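Local coordinates for 2-aminomuconate 6-semialdehyde dehydrogenase (Burkholderia cenocepacia, PDB 4U3W), which probably catalyses the oxidation of 2-aminomuconate 6-semialdehyde to 2-aminomuconate, with NAD as the likely coenzyme, as an aldehyde dehydrogenase family member, at residues F99-V103 / A117-A123; Q304-C308 / A464-R468. All coordinates share one frame; numbering follows the deposited sequence.

Following the chain from the N terminus, interaction 1 comes first and closes a short loop of 13 residues: helix 99-110 ends, the chain turns, and helix 114-138 returns across its beginning. Interaction 2 opens much later, joining the loop that leads into strand 309-315 to the loop after strand 459-462 and enclosing 155 residues, which include most strands of the seven-stranded sheet. The two contacts are in series, neither nested nor crossed. Interaction 1 joins consecutive helices of the N-terminal half, whereas interaction 2 draws together two distant loops at that sheet. Their centres lie 18 Å apart and their nearest atoms about 6 Å apart, without touching.

Interaction 1 (F99-V103 / A117-A123). With EDO (1,2-ethanediol), chain F.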
# COMPACT_ATOMS: atom_id res chain seq x y z
N PHE A 99 27.00 24.07 10.61
CA PHE A 99 27.16 23.60 9.24
C PHE A 99 28.59 23.79 8.75
O PHE A 99 29.20 22.85 8.20
CB PHE A 99 26.14 24.31 8.31
CG PHE A 99 26.13 23.79 6.88
CD1 PHE A 99 27.02 24.31 5.94
CD2 PHE A 99 25.18 22.88 6.45
CE1 PHE A 99 26.98 23.88 4.59
CE2 PHE A 99 25.14 22.44 5.10
CZ PHE A 99 26.05 22.91 4.19
N ASP A 100 29.16 24.98 8.96
CA ASP A 100 30.52 25.23 8.48
C ASP A 100 31.60 24.35 9.15
O ASP A 100 32.60 24.00 8.53
CB ASP A 100 30.89 26.70 8.64
CG ASP A 100 30.13 27.60 7.67
OD1 ASP A 100 29.43 27.09 6.76
OD2 ASP A 100 30.25 28.83 7.79
N GLU A 101 31.44 24.06 10.43
CA GLU A 101 32.34 23.12 11.09
C GLU A 101 32.28 21.73 10.47
O GLU A 101 33.27 21.05 10.39
CB GLU A 101 32.00 22.97 12.59
CG GLU A 101 32.44 24.09 13.48
CD GLU A 101 32.10 23.80 14.92
OE1 GLU A 101 32.81 22.98 15.54
OE2 GLU A 101 31.10 24.34 15.42
N PHE A 102 31.06 21.27 10.16
CA PHE A 102 30.91 19.93 9.59
C PHE A 102 31.59 19.89 8.25
O PHE A 102 32.32 18.94 7.93
CB PHE A 102 29.43 19.56 9.45
CG PHE A 102 28.87 18.89 10.69
CD1 PHE A 102 28.37 19.64 11.75
CD2 PHE A 102 28.90 17.50 10.80
CE1 PHE A 102 27.91 19.00 12.90
CE2 PHE A 102 28.44 16.85 11.97
CZ PHE A 102 27.95 17.58 13.00
N VAL A 103 31.39 20.95 7.47
CA VAL A 103 32.04 21.08 6.18
C VAL A 103 33.54 21.01 6.32
O VAL A 103 34.21 20.26 5.60
CB VAL A 103 31.62 22.42 5.48
CG1 VAL A 103 32.45 22.66 4.21
CG2 VAL A 103 30.11 22.33 5.14
N ALA A 117 31.43 19.56 -0.83
CA ALA A 117 31.24 19.07 0.54
C ALA A 117 30.00 19.74 1.13
O ALA A 117 29.24 19.14 1.89
CB ALA A 117 32.48 19.37 1.41
N ARG A 118 29.82 21.00 0.74
CA ARG A 118 28.69 21.79 1.22
C ARG A 118 27.38 21.24 0.67
O ARG A 118 26.44 20.97 1.42
CB ARG A 118 28.85 23.28 0.84
CG ARG A 118 29.91 24.05 1.64
CD ARG A 118 29.86 25.58 1.30
NE ARG A 118 28.59 26.20 1.70
CZ ARG A 118 28.33 26.66 2.93
NH1 ARG A 118 29.24 26.58 3.89
NH2 ARG A 118 27.14 27.19 3.20
N THR A 119 27.31 21.05 -0.65
CA THR A 119 26.03 20.67 -1.24
C THR A 119 25.70 19.18 -1.33
O THR A 119 24.54 18.81 -1.19
CB THR A 119 25.91 21.25 -2.64
OG1 THR A 119 27.03 20.79 -3.40
CG2 THR A 119 25.98 22.74 -2.56
N LEU A 120 26.70 18.32 -1.50
CA LEU A 120 26.45 16.89 -1.60
C LEU A 120 26.63 16.23 -0.24
O LEU A 120 25.81 15.45 0.17
CB LEU A 120 27.36 16.23 -2.64
N ASP A 121 27.69 16.53 0.47
CA ASP A 121 27.95 15.80 1.74
C ASP A 121 27.09 16.26 2.93
O ASP A 121 26.23 15.52 3.45
CB ASP A 121 29.43 15.89 2.10
CG ASP A 121 30.35 15.14 1.08
OD1 ASP A 121 30.57 13.92 1.23
OD2 ASP A 121 30.87 15.77 0.16
N ILE A 122 27.31 17.50 3.38
CA ILE A 122 26.72 17.94 4.64
C ILE A 122 25.23 18.20 4.47
O ILE A 122 24.41 17.77 5.30
CB ILE A 122 27.45 19.19 5.16
CG1 ILE A 122 28.96 18.93 5.32
CG2 ILE A 122 26.83 19.64 6.50
CD1 ILE A 122 29.29 17.53 5.97
N ALA A 123 24.84 18.81 3.35
CA ALA A 123 23.43 19.09 3.11
C ALA A 123 22.57 17.81 3.06
O ALA A 123 21.49 17.75 3.66
CB ALA A 123 23.26 19.94 1.79
C1 EDO F . 19.81 20.73 4.59
O1 EDO F . 19.87 19.51 3.84
C2 EDO F . 21.18 21.39 4.51
O2 EDO F . 21.12 22.71 5.04
O HOH W 1 27.05 28.06 5.95
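Phe99 and Ile122 form the apolar middle of this contact. The methyl CG2 of Ile122 sits over one face of the Phe99 ring in a CH-pi contact, 3.9 Å from its centroid. The trans chi1 of Phe99 (-174°) swings the ring from the flank of its helix toward the second one. The other branch of Ile122 turns to Val103, with CG1 3.6 Å from Val103 CG2, while CD1 reaches the backbone of Phe102. Val103 also leans against the aliphatic part of Arg118.

These are consecutive helices, 99-110 and 114-138, joined by a short turn; the two segments run nearly perpendicular, their axes 9.9 Å apart. Residues 117-122 of helix 114-138 form a wider pi-type turn, with Ile122 N bonded to Ala117 O. Phe102 and Ile122 also pack on Leu176 of helix 175-188.

The polar part involves the solvent-exposed Asp100 and Arg118. They form a salt bridge in which Arg118 NH1 donates a hydrogen bond to Asp100 OD1 (2.9 Å), within the guanidinium plane but 33° out of the carboxylate plane on its syn side. A water donates a hydrogen bond to Asp100 OD1 and accepts one from Arg118 NH2, bridging the pair beside the direct bond. Phe99 points CE1 at the centre of one face of the Arg118 guanidinium, 3.4 Å above the guanidinium plane, with the two planes tilted 60° to each other. Arg118 was modelled in two conformers, and this description holds for one of them.

Interaction 2 (Q304-C308 / A464-R468); sequences QVCLC and AWFVR
Trp465 meets Leu307 through its indole nitrogen: NE1 donates to Leu307 O at 2.9 Å, with an N-H...O angle of 161°. The carbonyl oxygen lies in the indole plane, at the ring edge, yet the nitrogen approaches from above the carbonyl plane, 53° out of it. CG of Trp465 stands anti to the backbone N (chi1 178°), which carries the long ring across to the other loop. Its benzo edge continues to Cys308, where CZ2 is 4.1 Å from SG; the sulfur meets the six-membered ring obliquely, 5.2 Å from its centroid. The backbone oxygen of Trp465 is held by Arg296, and its ring also meets that of Trp461.

The carbonyl used by Trp465 belongs to a type I turn, Val305 to Cys308, closed by a bond from Cys308 N to Val305 O. Gln304 to Cys306 form the Gln-x-Cys part of the aldehyde dehydrogenase Gly-Gln-x-Cys motif, in the active-site loop before strand 309-315 of the catalytic domain; its cysteine, here Cys306, is probably the nucleophile. Trp465 NE1 holds the carbonyl of Leu307, directly after Cys306, and Asn277 those of Cys306 and Cys308.

Phe466 takes a left-handed backbone conformation, and its CB lies 3.5 Å above one face of the Trp465 indole, toward its rim. Its ring crosses Leu307 at about a right angle, with CD1 of the ring 3.4 Å from Leu307 CD1, a tight fit. Val305 CG1 approaches the same ring at CE2, more loosely, at 4.3 Å. Val467 then turns to the subunit boundary, packing on Leu154 of the second subunit.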
# COMPACT_ATOMS: atom_id res chain seq x y z
N GLN A 304 35.65 7.82 -6.38
CA GLN A 304 35.51 7.02 -5.14
C GLN A 304 34.03 6.97 -4.65
O GLN A 304 33.70 7.37 -3.53
CB GLN A 304 36.42 7.60 -4.06
CG GLN A 304 37.92 7.61 -4.42
CD GLN A 304 38.76 8.38 -3.38
OE1 GLN A 304 39.68 7.82 -2.77
NE2 GLN A 304 38.48 9.68 -3.21
N VAL A 305 33.13 6.53 -5.52
CA VAL A 305 31.74 6.30 -5.12
C VAL A 305 31.43 4.91 -5.58
O VAL A 305 31.89 4.53 -6.66
CB VAL A 305 30.79 7.29 -5.73
CG1 VAL A 305 29.40 7.14 -5.09
CG2 VAL A 305 31.30 8.69 -5.48
N CYS A 306 30.68 4.13 -4.80
CA CYS A 306 30.40 2.75 -5.21
C CYS A 306 29.64 2.72 -6.53
O CYS A 306 29.68 1.73 -7.28
CB CYS A 306 29.60 2.00 -4.12
SG CYS A 306 27.96 2.68 -3.74
N LEU A 307 28.95 3.83 -6.79
CA LEU A 307 28.07 3.98 -7.95
C LEU A 307 28.77 4.47 -9.24
O LEU A 307 28.11 4.61 -10.31
CB LEU A 307 26.97 4.94 -7.60
CG LEU A 307 26.09 4.57 -6.39
CD1 LEU A 307 25.27 5.77 -5.95
CD2 LEU A 307 25.19 3.35 -6.74
N CYS A 308 30.06 4.76 -9.14
CA CYS A 308 30.76 5.32 -10.32
C CYS A 308 30.80 4.36 -11.49
O CYS A 308 30.76 3.15 -11.31
CB CYS A 308 32.21 5.77 -9.98
SG CYS A 308 32.18 7.37 -9.14
N ALA A 464 20.52 10.20 -16.47
CA ALA A 464 20.81 10.75 -15.18
C ALA A 464 21.87 9.83 -14.51
O ALA A 464 22.23 8.80 -15.05
CB ALA A 464 19.52 10.85 -14.32
N TRP A 465 22.30 10.23 -13.33
CA TRP A 465 23.21 9.43 -12.52
C TRP A 465 23.17 9.95 -11.06
O TRP A 465 23.12 11.15 -10.82
CB TRP A 465 24.64 9.46 -13.10
CG TRP A 465 25.64 8.68 -12.24
CD1 TRP A 465 25.76 7.32 -12.16
CD2 TRP A 465 26.56 9.23 -11.29
NE1 TRP A 465 26.77 6.98 -11.23
CE2 TRP A 465 27.27 8.13 -10.70
CE3 TRP A 465 26.89 10.53 -10.92
CZ2 TRP A 465 28.27 8.31 -9.73
CZ3 TRP A 465 27.90 10.71 -9.95
CH2 TRP A 465 28.57 9.59 -9.36
N PHE A 466 23.13 9.02 -10.12
CA PHE A 466 23.21 9.32 -8.68
C PHE A 466 22.13 10.35 -8.28
O PHE A 466 22.40 11.34 -7.59
CB PHE A 466 24.63 9.79 -8.34
CG PHE A 466 24.99 9.72 -6.84
CD1 PHE A 466 24.22 9.00 -5.94
CD2 PHE A 466 26.13 10.34 -6.38
CE1 PHE A 466 24.55 8.95 -4.58
CE2 PHE A 466 26.49 10.27 -5.00
CZ PHE A 466 25.70 9.57 -4.12
N VAL A 467 20.90 10.10 -8.75
CA VAL A 467 19.70 10.80 -8.29
C VAL A 467 18.99 9.91 -7.30
O VAL A 467 18.48 8.84 -7.66
CB VAL A 467 18.76 11.16 -9.45
CG1 VAL A 467 17.41 11.68 -8.91
CG2 VAL A 467 19.47 12.18 -10.31
N ARG A 468 18.98 10.34 -6.05
CA ARG A 468 18.56 9.49 -4.97
C ARG A 468 17.31 10.00 -4.27
O ARG A 468 17.39 10.86 -3.39
CB ARG A 468 19.70 9.34 -3.97
CG ARG A 468 20.91 8.62 -4.56
CD ARG A 468 20.76 7.09 -4.44
NE ARG A 468 20.58 6.68 -3.04
CZ ARG A 468 19.41 6.33 -2.51
NH1 ARG A 468 18.31 6.30 -3.26
NH2 ARG A 468 19.34 5.98 -1.23